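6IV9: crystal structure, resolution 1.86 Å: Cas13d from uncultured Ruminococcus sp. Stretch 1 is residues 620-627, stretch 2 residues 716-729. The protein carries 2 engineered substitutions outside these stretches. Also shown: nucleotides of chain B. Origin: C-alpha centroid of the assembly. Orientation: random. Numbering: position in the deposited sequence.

Stretch 1, residues 620-627: NFITNNVI
Stretch 2, residues 716-729: AKERAKAVIGLYLT

No direct hydrogen bond joins these two helices; the polar link between them is a single water, which donates to Asn625 OD1 at 3.0 Å and to the backbone atom Lys721 O at 2.7 Å. The bridge lies where the backbones come closest in register, with the CA atoms of Asn625 and Lys721 6.6 Å apart. The rest of the contact is chiefly apolar and modest, burying 353 Å² summed over both sides.

Helices 620-627 and 716-729 run in broadly the same direction, with 38° between their N-to-C directions, a signed crossing angle of -38° and a closest axial approach of 10.1 Å. The second is regular throughout, with phi/psi near -64/-43 and i to i+4 hydrogen bonds such as Ile724 N to Ala720 O at 3.1 Å. The first begins the same way but widens into a pi-type turn at 623-627: Asn625 adopts -96/-19, Val626 -120/-61, and Ile627 N reaches back five residues to Ile622 O at 3.2 Å.

Phe621 is the knob of the interface. Its CA-to-CB bond points sideways, but the t rotamer (chi1 179°, chi2 83°) brings the ring nearer, into a hole formed by Lys717, Ala720, Lys721 and Ile724. Phe621 CZ lies 3.8 Å from Ala720 CB, where a methyl group lines the pocket with little bulk. Phe621 CE2 lies 3.7 Å from Ile724 CD1, which the m,t rotamer carries to the ring, and Phe621 CE1 lies 3.8 Å from Lys721 CG. The lysines thus offer aliphatic methylenes to the aromatic ring while their charged ends find partners beyond it.

One turn later, the CA-to-CB bond of Asn625 points toward the second helix, with chi1 in the m rotamer and chi2 at -76°. Asn625 ND2 donates to Phe621 O at 2.9 Å, using one amide N-H within its own helix, while Asn625 OD1 takes the water and lies 3.4 Å from Lys721 CG. An amide suits this position because it can donate and accept at once. The backbone joins the packing too: Asn625 O lies 3.7 Å from both Ile724 CG2 and Leu728 CD1, the leucine being m,t. Val626, in the t rotamer, adds an apolar contact, CG2 to Ile724 CG2 at 4.0 Å. Ile724 therefore touches Phe621, Asn625 and Val626, a role suited to a branched, apolar side chain whose CA-to-CB bond points toward the partner.

Lys721 (m,t,p,t) leads its end away, and its NZ forms a salt bridge with Glu718 OE2 at 3.2 Å. Lys717, all t, is stretched so that its NZ donates to A48 OP1 of chain B at 2.8 Å. From the other helix, Asn620 (m, chi2 -18°) sends ND2 to A49 OP1 at 3.0 Å and to A50 OP2 at 2.7 Å. Both helices therefore hold the RNA backbone, as befits Cas13d, an RNA-guided nuclease. Gly725 has no side chain, and nothing of the first helix comes near the place where a CB would sit; Thr729 OG1 turns back to donate to Gly725 O at 2.8 Å.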

# COMPACT_ATOMS: atom_id res chain seq x y z
N ASN A 620 -26.11 13.08 -14.24
CA ASN A 620 -24.72 13.45 -14.55
C ASN A 620 -24.04 14.04 -13.32
O ASN A 620 -22.90 13.73 -13.08
CB ASN A 620 -24.67 14.37 -15.77
CG ASN A 620 -25.16 13.68 -17.02
OD1 ASN A 620 -25.22 12.47 -17.08
ND2 ASN A 620 -25.48 14.45 -18.03
N PHE A 621 -24.75 14.87 -12.57
CA PHE A 621 -24.16 15.49 -11.36
C PHE A 621 -23.78 14.40 -10.36
O PHE A 621 -22.71 14.45 -9.84
CB PHE A 621 -25.13 16.49 -10.75
CG PHE A 621 -24.62 17.15 -9.49
CD1 PHE A 621 -23.78 18.24 -9.55
CD2 PHE A 621 -24.97 16.67 -8.25
CE1 PHE A 621 -23.30 18.83 -8.41
CE2 PHE A 621 -24.49 17.27 -7.10
CZ PHE A 621 -23.66 18.35 -7.18
N ILE A 622 -24.67 13.45 -10.11
CA ILE A 622 -24.42 12.34 -9.16
C ILE A 622 -23.26 11.47 -9.68
O ILE A 622 -22.44 11.05 -8.90
CB ILE A 622 -25.70 11.51 -8.93
CG1 ILE A 622 -26.79 12.35 -8.27
CG2 ILE A 622 -25.42 10.27 -8.13
CD1 ILE A 622 -26.52 12.64 -6.83
N THR A 623 -23.25 11.20 -10.98
CA THR A 623 -22.17 10.37 -11.54
C THR A 623 -20.82 11.07 -11.37
O THR A 623 -19.91 10.45 -10.89
CB THR A 623 -22.41 10.15 -13.04
OG1 THR A 623 -23.62 9.42 -13.20
CG2 THR A 623 -21.27 9.44 -13.71
N ASN A 624 -20.72 12.34 -11.76
CA ASN A 624 -19.45 13.08 -11.68
C ASN A 624 -18.97 13.28 -10.25
O ASN A 624 -17.79 13.19 -10.03
CB ASN A 624 -19.56 14.48 -12.28
CG ASN A 624 -19.79 14.46 -13.76
OD1 ASN A 624 -19.89 13.41 -14.36
ND2 ASN A 624 -19.88 15.64 -14.35
N ASN A 625 -19.87 13.59 -9.33
CA ASN A 625 -19.46 13.96 -7.95
C ASN A 625 -19.50 12.81 -6.96
O ASN A 625 -18.91 12.96 -5.91
CB ASN A 625 -20.28 15.14 -7.47
CG ASN A 625 -19.97 16.34 -8.32
OD1 ASN A 625 -18.93 16.95 -8.15
ND2 ASN A 625 -20.83 16.62 -9.27
N VAL A 626 -20.23 11.75 -7.24
CA VAL A 626 -20.29 10.66 -6.23
C VAL A 626 -19.74 9.36 -6.81
O VAL A 626 -18.74 8.89 -6.32
CB VAL A 626 -21.71 10.49 -5.67
CG1 VAL A 626 -21.76 9.47 -4.57
CG2 VAL A 626 -22.27 11.82 -5.19
N ILE A 627 -20.38 8.86 -7.85
CA ILE A 627 -20.00 7.55 -8.44
C ILE A 627 -18.56 7.58 -8.93
O ILE A 627 -17.88 6.62 -8.72
CB ILE A 627 -20.98 7.14 -9.56
CG1 ILE A 627 -22.40 6.94 -9.02
CG2 ILE A 627 -20.46 5.92 -10.29
CD1 ILE A 627 -23.45 6.75 -10.07
N ALA A 716 -24.47 28.00 -6.45
CA ALA A 716 -25.08 26.85 -5.75
C ALA A 716 -24.43 25.54 -6.20
O ALA A 716 -24.28 24.66 -5.38
CB ALA A 716 -26.56 26.84 -5.97
N LYS A 717 -24.12 25.40 -7.49
CA LYS A 717 -23.52 24.14 -7.97
C LYS A 717 -22.14 23.92 -7.35
O LYS A 717 -21.87 22.83 -6.93
CB LYS A 717 -23.40 24.13 -9.49
CG LYS A 717 -22.82 22.85 -10.05
CD LYS A 717 -22.47 22.91 -11.49
CE LYS A 717 -21.97 21.59 -12.02
NZ LYS A 717 -21.58 21.69 -13.44
N GLU A 718 -21.31 24.96 -7.29
CA GLU A 718 -19.96 24.83 -6.72
C GLU A 718 -20.07 24.44 -5.24
O GLU A 718 -19.32 23.61 -4.80
CB GLU A 718 -19.15 26.11 -6.90
CG GLU A 718 -18.58 26.30 -8.28
CD GLU A 718 -17.91 25.09 -8.90
OE1 GLU A 718 -16.94 24.59 -8.33
OE2 GLU A 718 -18.38 24.64 -9.96
N ARG A 719 -21.00 25.05 -4.52
CA ARG A 719 -21.20 24.74 -3.09
C ARG A 719 -21.66 23.29 -2.91
O ARG A 719 -21.19 22.65 -2.00
CB ARG A 719 -22.17 25.73 -2.46
CG ARG A 719 -22.17 25.70 -0.94
CD ARG A 719 -23.57 25.87 -0.41
NE ARG A 719 -24.05 27.22 -0.57
CZ ARG A 719 -24.87 27.65 -1.51
NH1 ARG A 719 -26.07 27.11 -1.66
NH2 ARG A 719 -24.53 28.68 -2.25
N ALA A 720 -22.55 22.81 -3.77
CA ALA A 720 -23.03 21.42 -3.67
C ALA A 720 -21.84 20.47 -3.88
O ALA A 720 -21.73 19.52 -3.17
CB ALA A 720 -24.09 21.18 -4.70
N LYS A 721 -20.99 20.77 -4.84
CA LYS A 721 -19.82 19.91 -5.11
C LYS A 721 -18.88 19.91 -3.90
O LYS A 721 -18.37 18.87 -3.56
CB LYS A 721 -19.09 20.40 -6.35
CG LYS A 721 -19.86 20.17 -7.64
CD LYS A 721 -19.31 20.95 -8.78
CE LYS A 721 -17.90 20.58 -9.11
NZ LYS A 721 -17.23 21.65 -9.88
N ALA A 722 -18.67 21.08 -3.31
CA ALA A 722 -17.78 21.23 -2.14
C ALA A 722 -18.34 20.44 -0.95
O ALA A 722 -17.59 19.77 -0.30
CB ALA A 722 -17.61 22.68 -1.82
N VAL A 723 -19.64 20.54 -0.71
CA VAL A 723 -20.26 19.82 0.43
C VAL A 723 -20.11 18.32 0.23
O VAL A 723 -19.72 17.65 1.15
CB VAL A 723 -21.73 20.22 0.59
CG1 VAL A 723 -22.48 19.32 1.55
CG2 VAL A 723 -21.88 21.68 0.98
N ILE A 724 -20.43 17.84 -0.97
CA ILE A 724 -20.33 16.37 -1.23
C ILE A 724 -18.86 15.95 -1.09
O ILE A 724 -18.60 14.91 -0.54
CB ILE A 724 -20.90 16.04 -2.61
CG1 ILE A 724 -22.42 16.21 -2.64
CG2 ILE A 724 -20.48 14.65 -3.05
CD1 ILE A 724 -23.04 16.00 -3.98
N GLY A 725 -17.95 16.76 -1.61
CA GLY A 725 -16.53 16.37 -1.53
C GLY A 725 -16.07 16.26 -0.10
O GLY A 725 -15.35 15.34 0.21
N LEU A 726 -16.44 17.22 0.74
CA LEU A 726 -16.03 17.16 2.16
C LEU A 726 -16.67 15.96 2.85
O LEU A 726 -16.00 15.31 3.59
CB LEU A 726 -16.44 18.45 2.87
CG LEU A 726 -16.28 18.41 4.38
CD1 LEU A 726 -14.84 18.19 4.76
CD2 LEU A 726 -16.80 19.68 5.00
N TYR A 727 -17.94 15.72 2.58
CA TYR A 727 -18.65 14.60 3.23
C TYR A 727 -17.96 13.28 2.86
O TYR A 727 -17.65 12.52 3.73
CB TYR A 727 -20.11 14.56 2.76
CG TYR A 727 -20.85 13.32 3.16
CD1 TYR A 727 -21.03 13.00 4.49
CD2 TYR A 727 -21.35 12.44 2.23
CE1 TYR A 727 -21.70 11.86 4.87
CE2 TYR A 727 -22.02 11.29 2.59
CZ TYR A 727 -22.20 10.99 3.93
OH TYR A 727 -22.84 9.87 4.32
N LEU A 728 -17.70 13.07 1.58
CA LEU A 728 -17.04 11.81 1.17
C LEU A 728 -15.64 11.72 1.77
O LEU A 728 -15.26 10.65 2.18
CB LEU A 728 -16.98 11.77 -0.36
CG LEU A 728 -18.33 11.57 -1.03
CD1 LEU A 728 -18.19 11.61 -2.54
CD2 LEU A 728 -18.96 10.28 -0.58
N THR A 729 -14.90 12.82 1.78
CA THR A 729 -13.53 12.82 2.33
C THR A 729 -13.56 12.46 3.81
O THR A 729 -12.80 11.63 4.23
CB THR A 729 -12.85 14.18 2.14
OG1 THR A 729 -12.78 14.46 0.76
CG2 THR A 729 -11.46 14.22 2.74
P A B 49 -23.84 17.48 -18.44
OP1 A B 49 -25.20 17.44 -17.94
OP2 A B 49 -22.66 16.79 -17.77
O5' A B 49 -23.73 16.96 -19.95
C5' A B 49 -24.59 17.50 -20.98
C4' A B 49 -24.26 16.87 -22.30
O4' A B 49 -22.92 17.23 -22.68
C3' A B 49 -24.31 15.34 -22.36
O3' A B 49 -25.64 14.93 -22.60
C2' A B 49 -23.33 15.03 -23.48
O2' A B 49 -23.90 15.24 -24.75
C1' A B 49 -22.30 16.14 -23.31
N9 A B 49 -21.16 15.74 -22.51
C8 A B 49 -20.91 15.89 -21.17
N7 A B 49 -19.76 15.40 -20.79
C5 A B 49 -19.24 14.84 -21.95
C6 A B 49 -18.05 14.15 -22.21
N6 A B 49 -17.12 13.89 -21.28
N1 A B 49 -17.82 13.73 -23.48
C2 A B 49 -18.75 13.99 -24.41
N3 A B 49 -19.91 14.63 -24.28
C4 A B 49 -20.09 15.05 -23.02
P A B 48 -19.26 19.56 -15.65
OP1 A B 48 -20.13 19.54 -14.45
OP2 A B 48 -18.35 18.43 -15.95
O5' A B 48 -20.15 19.69 -16.96
C5' A B 48 -21.26 20.59 -17.00
C4' A B 48 -21.74 20.73 -18.43
O4' A B 48 -20.64 21.16 -19.27
C3' A B 48 -22.19 19.42 -19.07
O3' A B 48 -23.48 19.04 -18.64
C2' A B 48 -22.08 19.76 -20.54
O2' A B 48 -23.19 20.57 -20.83
C1' A B 48 -20.76 20.53 -20.55
N9 A B 48 -19.61 19.67 -20.76
C8 A B 48 -18.69 19.21 -19.85
N7 A B 48 -17.76 18.44 -20.38
C5 A B 48 -18.10 18.40 -21.73
C6 A B 48 -17.51 17.77 -22.82
N6 A B 48 -16.41 17.01 -22.73
N1 A B 48 -18.09 17.92 -24.04
C2 A B 48 -19.19 18.67 -24.13
N3 A B 48 -19.85 19.32 -23.16
C4 A B 48 -19.24 19.14 -21.98
P A B 50 -26.23 13.60 -21.95
OP1 A B 50 -27.68 13.59 -22.12
OP2 A B 50 -25.72 13.47 -20.56
O5' A B 50 -25.43 12.49 -22.74
C5' A B 50 -25.77 12.18 -24.10
C4' A B 50 -24.86 11.09 -24.60
O4' A B 50 -23.51 11.61 -24.69
C3' A B 50 -24.69 9.86 -23.71
O3' A B 50 -25.79 8.93 -23.62
C2' A B 50 -23.41 9.26 -24.29
O2' A B 50 -23.69 8.39 -25.37
C1' A B 50 -22.60 10.53 -24.64
N9 A B 50 -21.58 10.83 -23.63
C8 A B 50 -21.72 11.49 -22.44
N7 A B 50 -20.63 11.52 -21.71
C5 A B 50 -19.70 10.82 -22.48
C6 A B 50 -18.35 10.50 -22.27
N6 A B 50 -17.67 10.86 -21.19
N1 A B 50 -17.72 9.79 -23.23
C2 A B 50 -18.41 9.42 -24.32
N3 A B 50 -19.68 9.66 -24.63
C4 A B 50 -20.28 10.38 -23.66
O HOH W 1 -17.70 16.99 -5.36